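Local atomic coordinates of fiber protein 2 (Human adenovirus type 41, PDB entry 2BZV), a protein that probably forms the trimeric spikes at the vertices of the adenovirus capsid and attaches the virion to its target cell through its receptor-binding head. Residues A[29-34]-A[60-65]; A[51-56]-A[165-170]; A[76-81]-A[144-149]. All blocks are in the same frame, centred on the assembly; numbering follows the deposited sequence.

Contact 1. Residues A[29-34]-A[60-65]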
ATOM      1  N   SER A  29     -14.040  19.749  12.599  1.00 11.37           N
ATOM      2  CA  SER A  29     -14.218  20.455  13.867  1.00 12.05           C
ATOM      3  C   SER A  29     -13.753  19.581  15.024  1.00 11.83           C
ATOM      4  O   SER A  29     -14.456  18.642  15.403  1.00 13.29           O
ATOM      5  CB  SER A  29     -15.700  20.801  14.042  1.00 12.94           C
ATOM      6  OG  SER A  29     -16.144  21.640  12.982  1.00 14.66           O
ATOM      7  N   ILE A  30     -12.572  19.870  15.557  1.00 12.01           N
ATOM      8  CA  ILE A  30     -11.998  19.050  16.635  1.00 12.26           C
ATOM      9  C   ILE A  30     -12.301  19.669  17.997  1.00 12.51           C
ATOM     10  O   ILE A  30     -12.895  19.006  18.844  1.00 12.87           O
ATOM     11  CB  ILE A  30     -10.478  18.881  16.450  1.00 12.65           C
ATOM     12  CG1 ILE A  30     -10.151  18.228  15.100  1.00 13.61           C
ATOM     13  CG2 ILE A  30      -9.903  18.089  17.622  1.00 12.94           C
ATOM     14  CD1 ILE A  30     -10.683  16.805  14.956  1.00 16.04           C
ATOM     15  N   TYR A  31     -11.905  20.924  18.194  1.00 13.34           N
ATOM     16  CA  TYR A  31     -12.157  21.631  19.466  1.00 14.28           C
ATOM     17  C   TYR A  31     -13.163  22.750  19.287  1.00 15.07           C
ATOM     18  O   TYR A  31     -13.876  23.091  20.225  1.00 17.30           O
ATOM     19  CB  TYR A  31     -10.878  22.254  20.000  1.00 14.72           C
ATOM     20  CG  TYR A  31      -9.746  21.312  20.297  1.00 14.65           C
ATOM     21  CD1 TYR A  31      -9.925  20.183  21.095  1.00 14.87           C
ATOM     22  CD2 TYR A  31      -8.475  21.589  19.823  1.00 16.20           C
ATOM     23  CE1 TYR A  31      -8.862  19.339  21.378  1.00 15.09           C
ATOM     24  CE2 TYR A  31      -7.409  20.755  20.097  1.00 17.44           C
ATOM     25  CZ  TYR A  31      -7.601  19.629  20.873  1.00 16.29           C
ATOM     26  OH  TYR A  31      -6.531  18.803  21.145  1.00 18.70           O
ATOM     27  N   GLU A  32     -13.183  23.354  18.107  1.00 15.88           N
ATOM     28  CA  GLU A  32     -14.157  24.393  17.776  1.00 17.59           C
ATOM     29  C   GLU A  32     -14.544  24.229  16.324  1.00 17.03           C
ATOM     30  O   GLU A  32     -13.923  23.457  15.584  1.00 16.33           O
ATOM     31  CB  GLU A  32     -13.619  25.797  18.037  1.00 18.91           C
ATOM     32  CG  GLU A  32     -12.411  26.181  17.211  1.00 22.38           C
ATOM     33  CD  GLU A  32     -11.918  27.586  17.530  1.00 26.59           C
ATOM     34  OE1 GLU A  32     -11.169  27.767  18.514  1.00 28.91           O
ATOM     35  OE2 GLU A  32     -12.272  28.532  16.787  1.00 29.69           O
ATOM     36  N   THR A  33     -15.581  24.932  15.904  1.00 17.80           N
ATOM     37  CA  THR A  33     -16.117  24.782  14.561  0.50 17.22           C
ATOM     38  C   THR A  33     -15.078  25.082  13.488  1.00 17.05           C
ATOM     39  O   THR A  33     -14.470  26.152  13.504  1.00 17.51           O
ATOM     40  CB  THR A  33     -17.304  25.741  14.357  0.50 17.22           C
ATOM     41  OG1 THR A  33     -18.260  25.546  15.407  0.50 18.92           O
ATOM     42  CG2 THR A  33     -17.961  25.484  13.006  0.50 17.14           C
ATOM     43  N   GLN A  34     -14.888  24.148  12.559  1.00 15.96           N
ATOM     44  CA  GLN A  34     -14.048  24.359  11.382  1.00 16.93           C
ATOM     45  C   GLN A  34     -12.645  24.831  11.742  1.00 14.94           C
ATOM     46  O   GLN A  34     -12.124  25.787  11.183  1.00 15.74           O
ATOM     47  CB  GLN A  34     -14.756  25.311  10.410  1.00 18.75           C
ATOM     48  CG  GLN A  34     -15.981  24.628   9.799  1.00 25.36           C
ATOM     49  CD  GLN A  34     -16.621  25.452   8.708  1.00 33.26           C
ATOM     50  OE1 GLN A  34     -16.487  26.674   8.685  1.00 36.53           O
ATOM     51  NE2 GLN A  34     -17.321  24.796   7.791  1.00 38.24           N
ATOM     52  N   GLY A  60      -7.114  27.996  16.837  1.00 20.40           N
ATOM     53  CA  GLY A  60      -7.294  27.648  18.245  1.00 20.71           C
ATOM     54  C   GLY A  60      -6.187  26.778  18.811  1.00 20.69           C
ATOM     55  O   GLY A  60      -5.028  26.925  18.429  1.00 20.62           O
ATOM     56  N   ALA A  61      -6.547  25.866  19.713  1.00 21.11           N
ATOM     57  CA  ALA A  61      -5.567  25.004  20.381  1.00 21.83           C
ATOM     58  C   ALA A  61      -4.839  24.089  19.409  1.00 20.07           C
ATOM     59  O   ALA A  61      -3.742  23.606  19.700  1.00 20.64           O
ATOM     60  CB  ALA A  61      -6.214  24.166  21.480  1.00 22.68           C
ATOM     61  N   LEU A  62      -5.439  23.841  18.244  1.00 18.29           N
ATOM     62  CA  LEU A  62      -4.732  23.052  17.225  1.00 17.31           C
ATOM     63  C   LEU A  62      -3.476  23.748  16.690  1.00 18.18           C
ATOM     64  O   LEU A  62      -2.668  23.120  16.004  1.00 19.64           O
ATOM     65  CB  LEU A  62      -5.659  22.713  16.060  1.00 16.07           C
ATOM     66  CG  LEU A  62      -6.802  21.750  16.378  1.00 14.63           C
ATOM     67  CD1 LEU A  62      -7.706  21.614  15.163  1.00 15.65           C
ATOM     68  CD2 LEU A  62      -6.269  20.394  16.800  1.00 15.20           C
ATOM     69  N   ARG A  63      -3.303  25.038  16.983  1.00 18.11           N
ATOM     70  CA  ARG A  63      -2.066  25.704  16.602  1.00 18.80           C
ATOM     71  C   ARG A  63      -1.032  25.710  17.729  1.00 18.83           C
ATOM     72  O   ARG A  63       0.121  26.071  17.520  1.00 19.99           O
ATOM     73  CB  ARG A  63      -2.349  27.133  16.139  1.00 19.97           C
ATOM     74  CG  ARG A  63      -3.244  27.235  14.908  1.00 23.08           C
ATOM     75  CD  ARG A  63      -2.719  26.468  13.701  1.00 27.17           C
ATOM     76  NE  ARG A  63      -1.349  26.855  13.346  1.00 28.53           N
ATOM     77  CZ  ARG A  63      -0.618  26.227  12.424  1.00 30.10           C
ATOM     78  NH1 ARG A  63      -1.113  25.185  11.762  1.00 31.06           N
ATOM     79  NH2 ARG A  63       0.617  26.650  12.177  1.00 30.94           N
ATOM     80  N   GLU A  64      -1.447  25.311  18.924  1.00 19.06           N
ATOM     81  CA  GLU A  64      -0.558  25.261  20.088  1.00 20.48           C
ATOM     82  C   GLU A  64      -1.112  24.232  21.064  1.00 18.35           C
ATOM     83  O   GLU A  64      -1.837  24.557  22.019  1.00 19.12           O
ATOM     84  CB  GLU A  64      -0.424  26.646  20.738  1.00 21.28           C
ATOM     85  CG  GLU A  64       0.596  26.681  21.874  1.00 27.66           C
ATOM     86  CD  GLU A  64       0.905  28.081  22.372  1.00 32.42           C
ATOM     87  OE1 GLU A  64       0.207  29.048  21.999  1.00 39.86           O
ATOM     88  OE2 GLU A  64       1.870  28.229  23.147  1.00 40.58           O
ATOM     89  N   MET A  65      -0.780  22.966  20.805  1.00 17.21           N
ATOM     90  CA  MET A  65      -1.469  21.870  21.488  1.00 16.63           C
ATOM     91  C   MET A  65      -1.200  21.839  22.985  1.00 17.65           C
ATOM     92  O   MET A  65      -0.112  22.166  23.454  1.00 18.53           O
ATOM     93  CB  MET A  65      -1.075  20.529  20.870  1.00 16.28           C
ATOM     94  CG  MET A  65      -1.726  20.296  19.515  1.00 15.44           C
ATOM     95  SD  MET A  65      -3.497  19.963  19.630  1.00 15.30           S
ATOM     96  CE  MET A  65      -3.462  18.240  20.130  1.00 17.20           C
TER
HETATM   97  O   HOH W   1      -9.487  25.590  20.022  1.00 30.35           O

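Contact 2. Residues A[51-56]-A[165-170]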
ATOM      1  N   GLY A  51      -6.100   3.669   1.880  1.00  7.30           N
ATOM      2  CA  GLY A  51      -6.467   4.960   2.433  1.00  7.44           C
ATOM      3  C   GLY A  51      -5.269   5.845   2.677  1.00  7.82           C
ATOM      4  O   GLY A  51      -4.216   5.375   3.132  1.00  9.34           O
ATOM      5  N   THR A  52      -5.428   7.132   2.384  1.00  7.50           N
ATOM      6  CA  THR A  52      -4.470   8.070   2.883  0.50  8.02           C
ATOM      7  C   THR A  52      -5.198   9.167   3.639  1.00  7.76           C
ATOM      8  O   THR A  52      -6.326   9.547   3.325  1.00  8.15           O
ATOM      9  CB  THR A  52      -3.673   8.615   1.750  0.50  8.56           C
ATOM     10  OG1 THR A  52      -3.132   8.217   0.624  0.60  8.31           O
ATOM     11  CG2 THR A  52      -3.239  10.380   1.790  0.60  8.81           C
ATOM     12  N   ILE A  53      -4.560   9.581   4.727  1.00  7.40           N
ATOM     13  CA  ILE A  53      -5.180  10.571   5.600  1.00  7.64           C
ATOM     14  C   ILE A  53      -4.165  11.619   6.026  1.00  7.80           C
ATOM     15  O   ILE A  53      -3.072  11.304   6.519  1.00  8.25           O
ATOM     16  CB  ILE A  53      -5.885   9.908   6.814  1.00  8.11           C
ATOM     17  CG1 ILE A  53      -6.673  10.955   7.611  1.00  8.83           C
ATOM     18  CG2 ILE A  53      -4.941   9.107   7.701  1.00  8.83           C
ATOM     19  CD1 ILE A  53      -7.635  10.328   8.630  1.00  9.98           C
ATOM     20  N   THR A  54      -4.564  12.872   5.857  1.00  8.50           N
ATOM     21  CA  THR A  54      -3.791  14.049   6.265  1.00 10.05           C
ATOM     22  C   THR A  54      -4.732  14.986   7.009  1.00 10.00           C
ATOM     23  O   THR A  54      -5.793  15.343   6.475  1.00 11.08           O
ATOM     24  CB  THR A  54      -3.208  14.778   5.045  1.00 11.77           C
ATOM     25  OG1 THR A  54      -2.444  13.847   4.267  1.00 13.06           O
ATOM     26  CG2 THR A  54      -2.307  15.928   5.491  1.00 14.15           C
ATOM     27  N   ILE A  55      -4.354  15.380   8.220  1.00 10.45           N
ATOM     28  CA  ILE A  55      -5.158  16.315   8.992  1.00 11.21           C
ATOM     29  C   ILE A  55      -4.263  17.490   9.373  1.00 11.49           C
ATOM     30  O   ILE A  55      -3.112  17.294   9.773  1.00 11.88           O
ATOM     31  CB  ILE A  55      -5.796  15.618  10.220  1.00 11.67           C
ATOM     32  CG1 ILE A  55      -6.717  16.585  10.961  1.00 13.37           C
ATOM     33  CG2 ILE A  55      -4.735  15.010  11.130  1.00 12.59           C
ATOM     34  CD1 ILE A  55      -7.685  15.933  11.927  1.00 15.80           C
ATOM     35  N   LYS A  56      -4.803  18.696   9.215  1.00 12.01           N
ATOM     36  CA  LYS A  56      -4.052  19.915   9.488  0.50 12.85           C
ATOM     37  C   LYS A  56      -4.835  20.804  10.438  1.00 12.45           C
ATOM     38  O   LYS A  56      -5.969  21.183  10.154  1.00 12.69           O
ATOM     39  CB  LYS A  56      -3.753  20.704   8.211  0.50 13.14           C
ATOM     40  CG  LYS A  56      -2.791  21.858   8.463  0.50 14.36           C
ATOM     41  CD  LYS A  56      -2.533  22.714   7.236  0.50 16.46           C
ATOM     42  CE  LYS A  56      -1.579  23.859   7.562  0.50 19.60           C
ATOM     43  NZ  LYS A  56      -1.058  24.546   6.341  0.50 22.22           N
ATOM     44  N   ALA A 165      -0.556   9.634   6.626  1.00  9.11           N
ATOM     45  CA  ALA A 165      -0.506   8.199   6.884  1.00  9.56           C
ATOM     46  C   ALA A 165      -1.247   7.461   5.790  1.00  9.24           C
ATOM     47  O   ALA A 165      -2.263   7.936   5.299  1.00  9.59           O
ATOM     48  CB  ALA A 165      -1.129   7.878   8.240  1.00 10.26           C
ATOM     49  N   VAL A 166      -0.734   6.288   5.452  1.00 10.20           N
ATOM     50  CA  VAL A 166      -1.353   5.392   4.493  1.00 11.90           C
ATOM     51  C   VAL A 166      -1.712   4.107   5.213  1.00 12.01           C
ATOM     52  O   VAL A 166      -0.915   3.583   5.994  1.00 16.01           O
ATOM     53  CB  VAL A 166      -0.416   5.144   3.285  1.00 13.90           C
ATOM     54  CG1 VAL A 166      -1.035   4.161   2.307  1.00 16.17           C
ATOM     55  CG2 VAL A 166      -0.087   6.462   2.607  1.00 17.40           C
ATOM     56  N   PHE A 167      -2.910   3.588   4.965  1.00 10.20           N
ATOM     57  CA  PHE A 167      -3.387   2.376   5.615  1.00 10.00           C
ATOM     58  C   PHE A 167      -4.195   1.549   4.619  1.00  8.94           C
ATOM     59  O   PHE A 167      -4.557   2.033   3.556  1.00  9.21           O
ATOM     60  CB  PHE A 167      -4.207   2.700   6.877  1.00 10.54           C
ATOM     61  CG  PHE A 167      -5.450   3.542   6.628  1.00  9.97           C
ATOM     62  CD1 PHE A 167      -6.700   2.945   6.570  1.00 10.59           C
ATOM     63  CD2 PHE A 167      -5.348   4.916   6.477  1.00 10.48           C
ATOM     64  CE1 PHE A 167      -7.837   3.711   6.336  1.00 10.94           C
ATOM     65  CE2 PHE A 167      -6.479   5.685   6.246  1.00 10.55           C
ATOM     66  CZ  PHE A 167      -7.715   5.084   6.177  1.00 10.91           C
ATOM     67  N   CYS A 168      -4.455   0.297   4.961  1.00  8.89           N
ATOM     68  CA  CYS A 168      -5.112  -0.644   4.057  0.60  8.76           C
ATOM     69  C   CYS A 168      -6.037  -1.539   4.892  1.00  8.79           C
ATOM     70  O   CYS A 168      -5.559  -2.063   5.911  1.00 10.92           O
ATOM     71  CB  CYS A 168      -4.054  -1.489   3.321  0.75  9.18           C
ATOM     72  SG  CYS A 168      -4.726  -2.792   2.285  0.75 11.92           S
ATOM     73  N   TYR A 169      -7.267  -1.778   4.457  1.00  8.25           N
ATOM     74  CA  TYR A 169      -8.169  -2.661   5.184  1.00  8.45           C
ATOM     75  C   TYR A 169      -9.039  -3.447   4.207  1.00  8.06           C
ATOM     76  O   TYR A 169      -9.107  -3.148   3.010  1.00  8.65           O
ATOM     77  CB  TYR A 169      -9.011  -1.866   6.205  1.00  9.14           C
ATOM     78  CG  TYR A 169      -9.947  -0.871   5.539  1.00  8.07           C
ATOM     79  CD1 TYR A 169     -11.252  -1.223   5.209  1.00  8.24           C
ATOM     80  CD2 TYR A 169      -9.516   0.423   5.237  1.00  8.12           C
ATOM     81  CE1 TYR A 169     -12.111  -0.307   4.590  1.00  7.71           C
ATOM     82  CE2 TYR A 169     -10.360   1.340   4.617  1.00  7.93           C
ATOM     83  CZ  TYR A 169     -11.657   0.961   4.290  1.00  7.64           C
ATOM     84  OH  TYR A 169     -12.469   1.883   3.658  1.00  7.83           O
ATOM     85  N   ILE A 170      -9.682  -4.485   4.749  1.00  8.22           N
ATOM     86  CA  ILE A 170     -10.586  -5.356   4.025  1.00  8.70           C
ATOM     87  C   ILE A 170     -12.013  -4.818   4.119  1.00  8.39           C
ATOM     88  O   ILE A 170     -12.465  -4.449   5.213  1.00  9.18           O
ATOM     89  CB  ILE A 170     -10.562  -6.771   4.623  1.00  9.82           C
ATOM     90  CG1 ILE A 170      -9.132  -7.318   4.734  1.00 12.31           C
ATOM     91  CG2 ILE A 170     -11.485  -7.706   3.842  1.00 10.22           C
ATOM     92  CD1 ILE A 170      -8.507  -7.621   3.414  1.00 14.95           C
TER

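Contact 3. Residues A[76-81]-A[144-149]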
ATOM      1  N   PHE A  76     -20.526   5.415  10.530  1.00  8.58           N
ATOM      2  CA  PHE A  76     -21.387   5.165   9.371  1.00  8.73           C
ATOM      3  C   PHE A  76     -22.563   4.295   9.791  1.00  8.82           C
ATOM      4  O   PHE A  76     -22.449   3.482  10.711  1.00  9.39           O
ATOM      5  CB  PHE A  76     -20.623   4.437   8.254  1.00  8.88           C
ATOM      6  CG  PHE A  76     -19.414   5.199   7.761  1.00  8.62           C
ATOM      7  CD1 PHE A  76     -19.486   6.006   6.632  1.00  9.43           C
ATOM      8  CD2 PHE A  76     -18.210   5.108   8.432  1.00 10.71           C
ATOM      9  CE1 PHE A  76     -18.364   6.714   6.209  1.00 10.17           C
ATOM     10  CE2 PHE A  76     -17.093   5.802   8.011  1.00 12.20           C
ATOM     11  CZ  PHE A  76     -17.174   6.606   6.900  1.00 11.37           C
ATOM     12  N   ASP A  77     -23.679   4.453   9.085  1.00  9.72           N
ATOM     13  CA  ASP A  77     -24.808   3.549   9.296  1.00 10.20           C
ATOM     14  C   ASP A  77     -24.566   2.216   8.582  1.00 10.30           C
ATOM     15  O   ASP A  77     -23.536   2.022   7.913  1.00 10.29           O
ATOM     16  CB  ASP A  77     -26.146   4.222   8.932  1.00 10.57           C
ATOM     17  CG  ASP A  77     -26.344   4.467   7.440  1.00 11.08           C
ATOM     18  OD1 ASP A  77     -25.606   3.905   6.604  1.00 11.17           O
ATOM     19  OD2 ASP A  77     -27.282   5.231   7.113  1.00 13.84           O
ATOM     20  N   ASN A  78     -25.494   1.283   8.731  1.00 11.39           N
ATOM     21  CA  ASN A  78     -25.341  -0.062   8.184  0.50 12.61           C
ATOM     22  C   ASN A  78     -25.393  -0.108   6.658  1.00 11.96           C
ATOM     23  O   ASN A  78     -25.138  -1.160   6.074  1.00 12.75           O
ATOM     24  CB  ASN A  78     -26.411  -0.996   8.784  0.50 14.40           C
ATOM     25  CG  ASN A  78     -26.000  -1.539  10.156  0.50 18.25           C
ATOM     26  OD1 ASN A  78     -24.914  -2.117  10.310  0.60 21.89           O
ATOM     27  ND2 ASN A  78     -26.896  -1.377  11.142  0.60 24.97           N
ATOM     28  N   GLN A  79     -25.725   1.025   6.029  1.00 11.38           N
ATOM     29  CA  GLN A  79     -25.745   1.123   4.569  1.00 11.91           C
ATOM     30  C   GLN A  79     -24.507   1.835   4.026  1.00 10.35           C
ATOM     31  O   GLN A  79     -24.350   1.966   2.814  1.00 10.89           O
ATOM     32  CB  GLN A  79     -27.010   1.852   4.095  1.00 13.29           C
ATOM     33  CG  GLN A  79     -28.300   1.045   4.219  1.00 19.07           C
ATOM     34  CD  GLN A  79     -28.817   0.886   5.625  1.00 26.63           C
ATOM     35  OE1 GLN A  79     -28.939   1.849   6.394  1.00 31.11           O
ATOM     36  NE2 GLN A  79     -29.156  -0.355   5.979  1.00 31.13           N
ATOM     37  N   GLY A  80     -23.604   2.272   4.906  1.00  9.57           N
ATOM     38  CA  GLY A  80     -22.390   2.956   4.455  1.00  9.25           C
ATOM     39  C   GLY A  80     -22.514   4.458   4.297  1.00  9.00           C
ATOM     40  O   GLY A  80     -21.729   5.073   3.569  1.00  9.66           O
ATOM     41  N   ASN A  81     -23.481   5.075   4.979  1.00  9.32           N
ATOM     42  CA  ASN A  81     -23.625   6.526   4.967  1.00  9.48           C
ATOM     43  C   ASN A  81     -22.931   7.145   6.166  1.00  9.12           C
ATOM     44  O   ASN A  81     -23.115   6.688   7.300  1.00  9.63           O
ATOM     45  CB  ASN A  81     -25.108   6.921   5.031  1.00 10.18           C
ATOM     46  CG  ASN A  81     -25.853   6.455   3.831  1.00 11.10           C
ATOM     47  OD1 ASN A  81     -25.638   6.948   2.720  1.00 11.70           O
ATOM     48  ND2 ASN A  81     -26.714   5.468   4.024  1.00 15.77           N
ATOM     49  N   SER A 144     -23.366  -0.071  16.252  1.00 11.64           N
ATOM     50  CA  SER A 144     -24.202  -0.318  15.067  0.50 12.42           C
ATOM     51  C   SER A 144     -23.421   0.188  13.865  1.00 11.13           C
ATOM     52  O   SER A 144     -22.715   1.181  14.007  1.00 11.06           O
ATOM     53  CB  SER A 144     -25.538   0.458  15.147  0.55 13.27           C
ATOM     54  OG  SER A 144     -26.368   0.034  16.206  0.55 15.78           O
ATOM     55  N   GLY A 145     -23.596  -0.403  12.697  1.00 10.16           N
ATOM     56  CA  GLY A 145     -22.964   0.158  11.501  1.00  9.80           C
ATOM     57  C   GLY A 145     -21.461  -0.056  11.507  1.00  8.98           C
ATOM     58  O   GLY A 145     -20.976  -1.134  11.872  1.00  9.50           O
ATOM     59  N   TYR A 146     -20.726   0.978  11.086  1.00  8.61           N
ATOM     60  CA  TYR A 146     -19.293   0.856  10.846  1.00  8.44           C
ATOM     61  C   TYR A 146     -18.592   2.100  11.335  1.00  8.15           C
ATOM     62  O   TYR A 146     -19.230   3.148  11.535  1.00  8.38           O
ATOM     63  CB  TYR A 146     -19.040   0.731   9.329  1.00  8.90           C
ATOM     64  CG  TYR A 146     -19.752  -0.470   8.732  1.00  8.88           C
ATOM     65  CD1 TYR A 146     -19.165  -1.730   8.736  1.00  9.10           C
ATOM     66  CD2 TYR A 146     -21.035  -0.353   8.186  1.00  9.38           C
ATOM     67  CE1 TYR A 146     -19.820  -2.831   8.204  1.00  9.83           C
ATOM     68  CE2 TYR A 146     -21.705  -1.459   7.665  1.00  9.89           C
ATOM     69  CZ  TYR A 146     -21.092  -2.693   7.685  1.00 10.27           C
ATOM     70  OH  TYR A 146     -21.740  -3.794   7.173  1.00 12.35           O
ATOM     71  N   ALA A 147     -17.276   2.025  11.505  1.00  8.10           N
ATOM     72  CA  ALA A 147     -16.548   3.218  11.879  1.00  8.21           C
ATOM     73  C   ALA A 147     -15.072   3.099  11.573  1.00  7.87           C
ATOM     74  O   ALA A 147     -14.508   1.997  11.494  1.00  8.55           O
ATOM     75  CB  ALA A 147     -16.718   3.512  13.384  1.00  9.13           C
ATOM     76  N   PHE A 148     -14.449   4.260  11.431  1.00  7.73           N
ATOM     77  CA  PHE A 148     -12.998   4.399  11.551  1.00  7.92           C
ATOM     78  C   PHE A 148     -12.719   5.257  12.772  1.00  7.92           C
ATOM     79  O   PHE A 148     -13.356   6.301  12.944  1.00  8.95           O
ATOM     80  CB  PHE A 148     -12.385   5.162  10.379  1.00  8.96           C
ATOM     81  CG  PHE A 148     -12.614   4.575   9.025  1.00  9.87           C
ATOM     82  CD1 PHE A 148     -11.892   3.471   8.611  1.00 11.19           C
ATOM     83  CD2 PHE A 148     -13.485   5.160   8.146  1.00 14.11           C
ATOM     84  CE1 PHE A 148     -12.078   2.926   7.359  1.00 12.00           C
ATOM     85  CE2 PHE A 148     -13.671   4.619   6.885  1.00 14.81           C
ATOM     86  CZ  PHE A 148     -12.980   3.498   6.501  1.00 13.65           C
ATOM     87  N   THR A 149     -11.737   4.847  13.583  1.00  8.27           N
ATOM     88  CA  THR A 149     -11.265   5.692  14.671  1.00  9.24           C
ATOM     89  C   THR A 149      -9.773   5.877  14.464  1.00  8.95           C
ATOM     90  O   THR A 149      -9.006   4.925  14.557  1.00 10.05           O
ATOM     91  CB  THR A 149     -11.549   5.103  16.057  1.00 10.34           C
ATOM     92  OG1 THR A 149     -12.963   4.851  16.161  1.00 11.08           O
ATOM     93  CG2 THR A 149     -11.086   6.070  17.138  1.00 13.04           C
TER
HETATM   94  O   HOH W   2     -23.609   3.610  13.211  1.00 14.41           O
HETATM   95  O   HOH W   3     -25.351  -2.746  12.882  1.00 21.82           O
HETATM   96  O   HOH W   4     -24.500  -3.668   6.759  1.00 24.79           O
HETATM   97  O   HOH W   5     -23.254  -4.546   9.488  1.00 34.74           O

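Contact 1. Residues A[29-34]-A[60-65]
Tyr31 has CG anti to its carbonyl carbon (chi1 -60°), which places CG on the side of the 3-10 segment 61-63; the ring reaches Ala61 and Leu62. Met65, bent at chi2 (-72°) and chi3 (-79°), folds its thioether back to the phenol end of that ring. The sulfur sits at the ring edge, near its plane, with SD of Met65 5.3 Å from the centroid of Tyr31: a Met-aromatic contact. The terminal methyl comes closer to the hydroxyl than the sulfur does, CE of Met65 lying 3.3 Å from OH of Tyr31. Nearer the ring root, Ala61 CB lies 3.8 Å from Tyr31 CD2. Leu62 comes at the ring obliquely, its CD2 being 3.5 Å from Tyr31 CE2. Its other methyl meets the residue before the tyrosine, Leu62 CD1 lying 4.1 Å from Ile30 CB. Ile30 packs within its own loop, where its CG2 stands 4.0 Å above the centre of the Tyr31 ring.

No direct hydrogen bond joins the segments; a water forms the polar link. It donates to Glu32 OE1 at 3.1 Å and accepts from Ala61 N at 3.0 Å. The loop carrying Tyr31 is gathered by the carboxylate of Asp35, which accepts from the backbone N of Ile30, Tyr31 and Glu32. Leu70 of strand 69-76 touches Ile30, Tyr31, Leu62 and Met65 and joins the apolar group. This is loop-to-loop packing in the fiber knob: the connection between strands 18-20 and 36-45 meets that between strands 48-57 and 69-76 through a tyrosine ring bordered by aliphatic and thioether groups.

Contact 2. Residues A[51-56]-A[165-170]
Gly51, Phe167 and Ile53 bury the most surface here, where strands 51-56 and 165-170 run antiparallel. In Phe167, CG lies between the backbone N and carbonyl carbon (chi1 60°), and the ring presents one face to Gly51. Gly51 CA stands 4.0 Å from the centroid of the Phe167 ring, over that face but offset toward the rim, in a CH-pi contact; having no side chain, the glycine lets the ring lie this close to the strand. The same two residues form a hydrogen-bonded pair, Gly51 N donating to Phe167 O over 2.8 Å and Phe167 N to Gly51 O over 2.9 Å.

Ile53 repeats the pattern with Ala165: its N reaches Ala165 O at 2.9 Å, and Ala165 N returns to Ile53 O at 3.0 Å. On the face bearing the phenylalanine, Ile53 CG2 lies 4.0 Å both from Ala165 CB and from Phe167 CE2. Leu40 of strand 36-45 touches both Ile53 and Phe167 there.

Between these pairs, Thr52 and Val166 form a non-hydrogen-bonded pair whose side chains occupy the other face. Cys168 of a neighbouring subunit packs on both; a bond from Thr52 OG1 to His48 NE2 of that subunit is doubtful, resting on one of two conformers. The chemistry thus divides by face: apolar groups packed within the subunit on one, a joint to a trimer neighbour, possibly part polar, on the other.

Contact 3. Residues A[76-81]-A[144-149]
Tyr146 meets the 76-81 segment along most of its length. Its CB lies 4.2 Å from CB of Phe76, the residue paired with it across the strands. CG stands anti to the carbonyl carbon (chi1 -59°), and chi2 of -86° turns the ring edge to the backbone of the turn: CD2 of Tyr146 is 3.5 Å from Asp77 O, and CE2 is 3.8 Å from Asn78 O, both oxygens near the ring plane. At the tip, OH receives hydrogen bonds from two waters, one also donating to Asn78 O, and is bonded as well to OE2 of Glu172.

On the backbone, Phe76 N donates to Tyr146 O at 2.8 Å, and Tyr146 N returns to Phe76 O at 3.1 Å. Phe76 then meets Phe148 rim to rim, with CE2 of Phe76 3.7 Å from CD2 of Phe148 and the planes at 87°.

Asp77 OD1 accepts from the backbone N of Gln79 and of Asn81, and the side-chain ND2 of Asn81 bonds both OD1 and OD2 of Asp77. Strand 69-76 ends beside its antiparallel partner 146-153 and turns away through a type I turn, Asp77 to Gly80, with an Asx turn at Asp77.

The three contacts are spread through one knob domain. Contacts 2 and 3, with centres about 17 Å apart, touch directly: Tyr169 OH of strand 165-170 lies 3.3 Å from Phe148 CZ of strand 146-153, and the two rings meet edge-to-face, so the two sheets of the head are joined there. Contact 3 is nested inside the chain loop that contact 2 closes. Contact 1 packs against neither of the others, though its segments alternate along the chain with those of contact 2; its centre is about 21 Å from that of contact 2 and about 25 Å from that of contact 3, on the opposite side of the chain's centre from contact 3. Of the three, contact 2 alone is touched by other subunits.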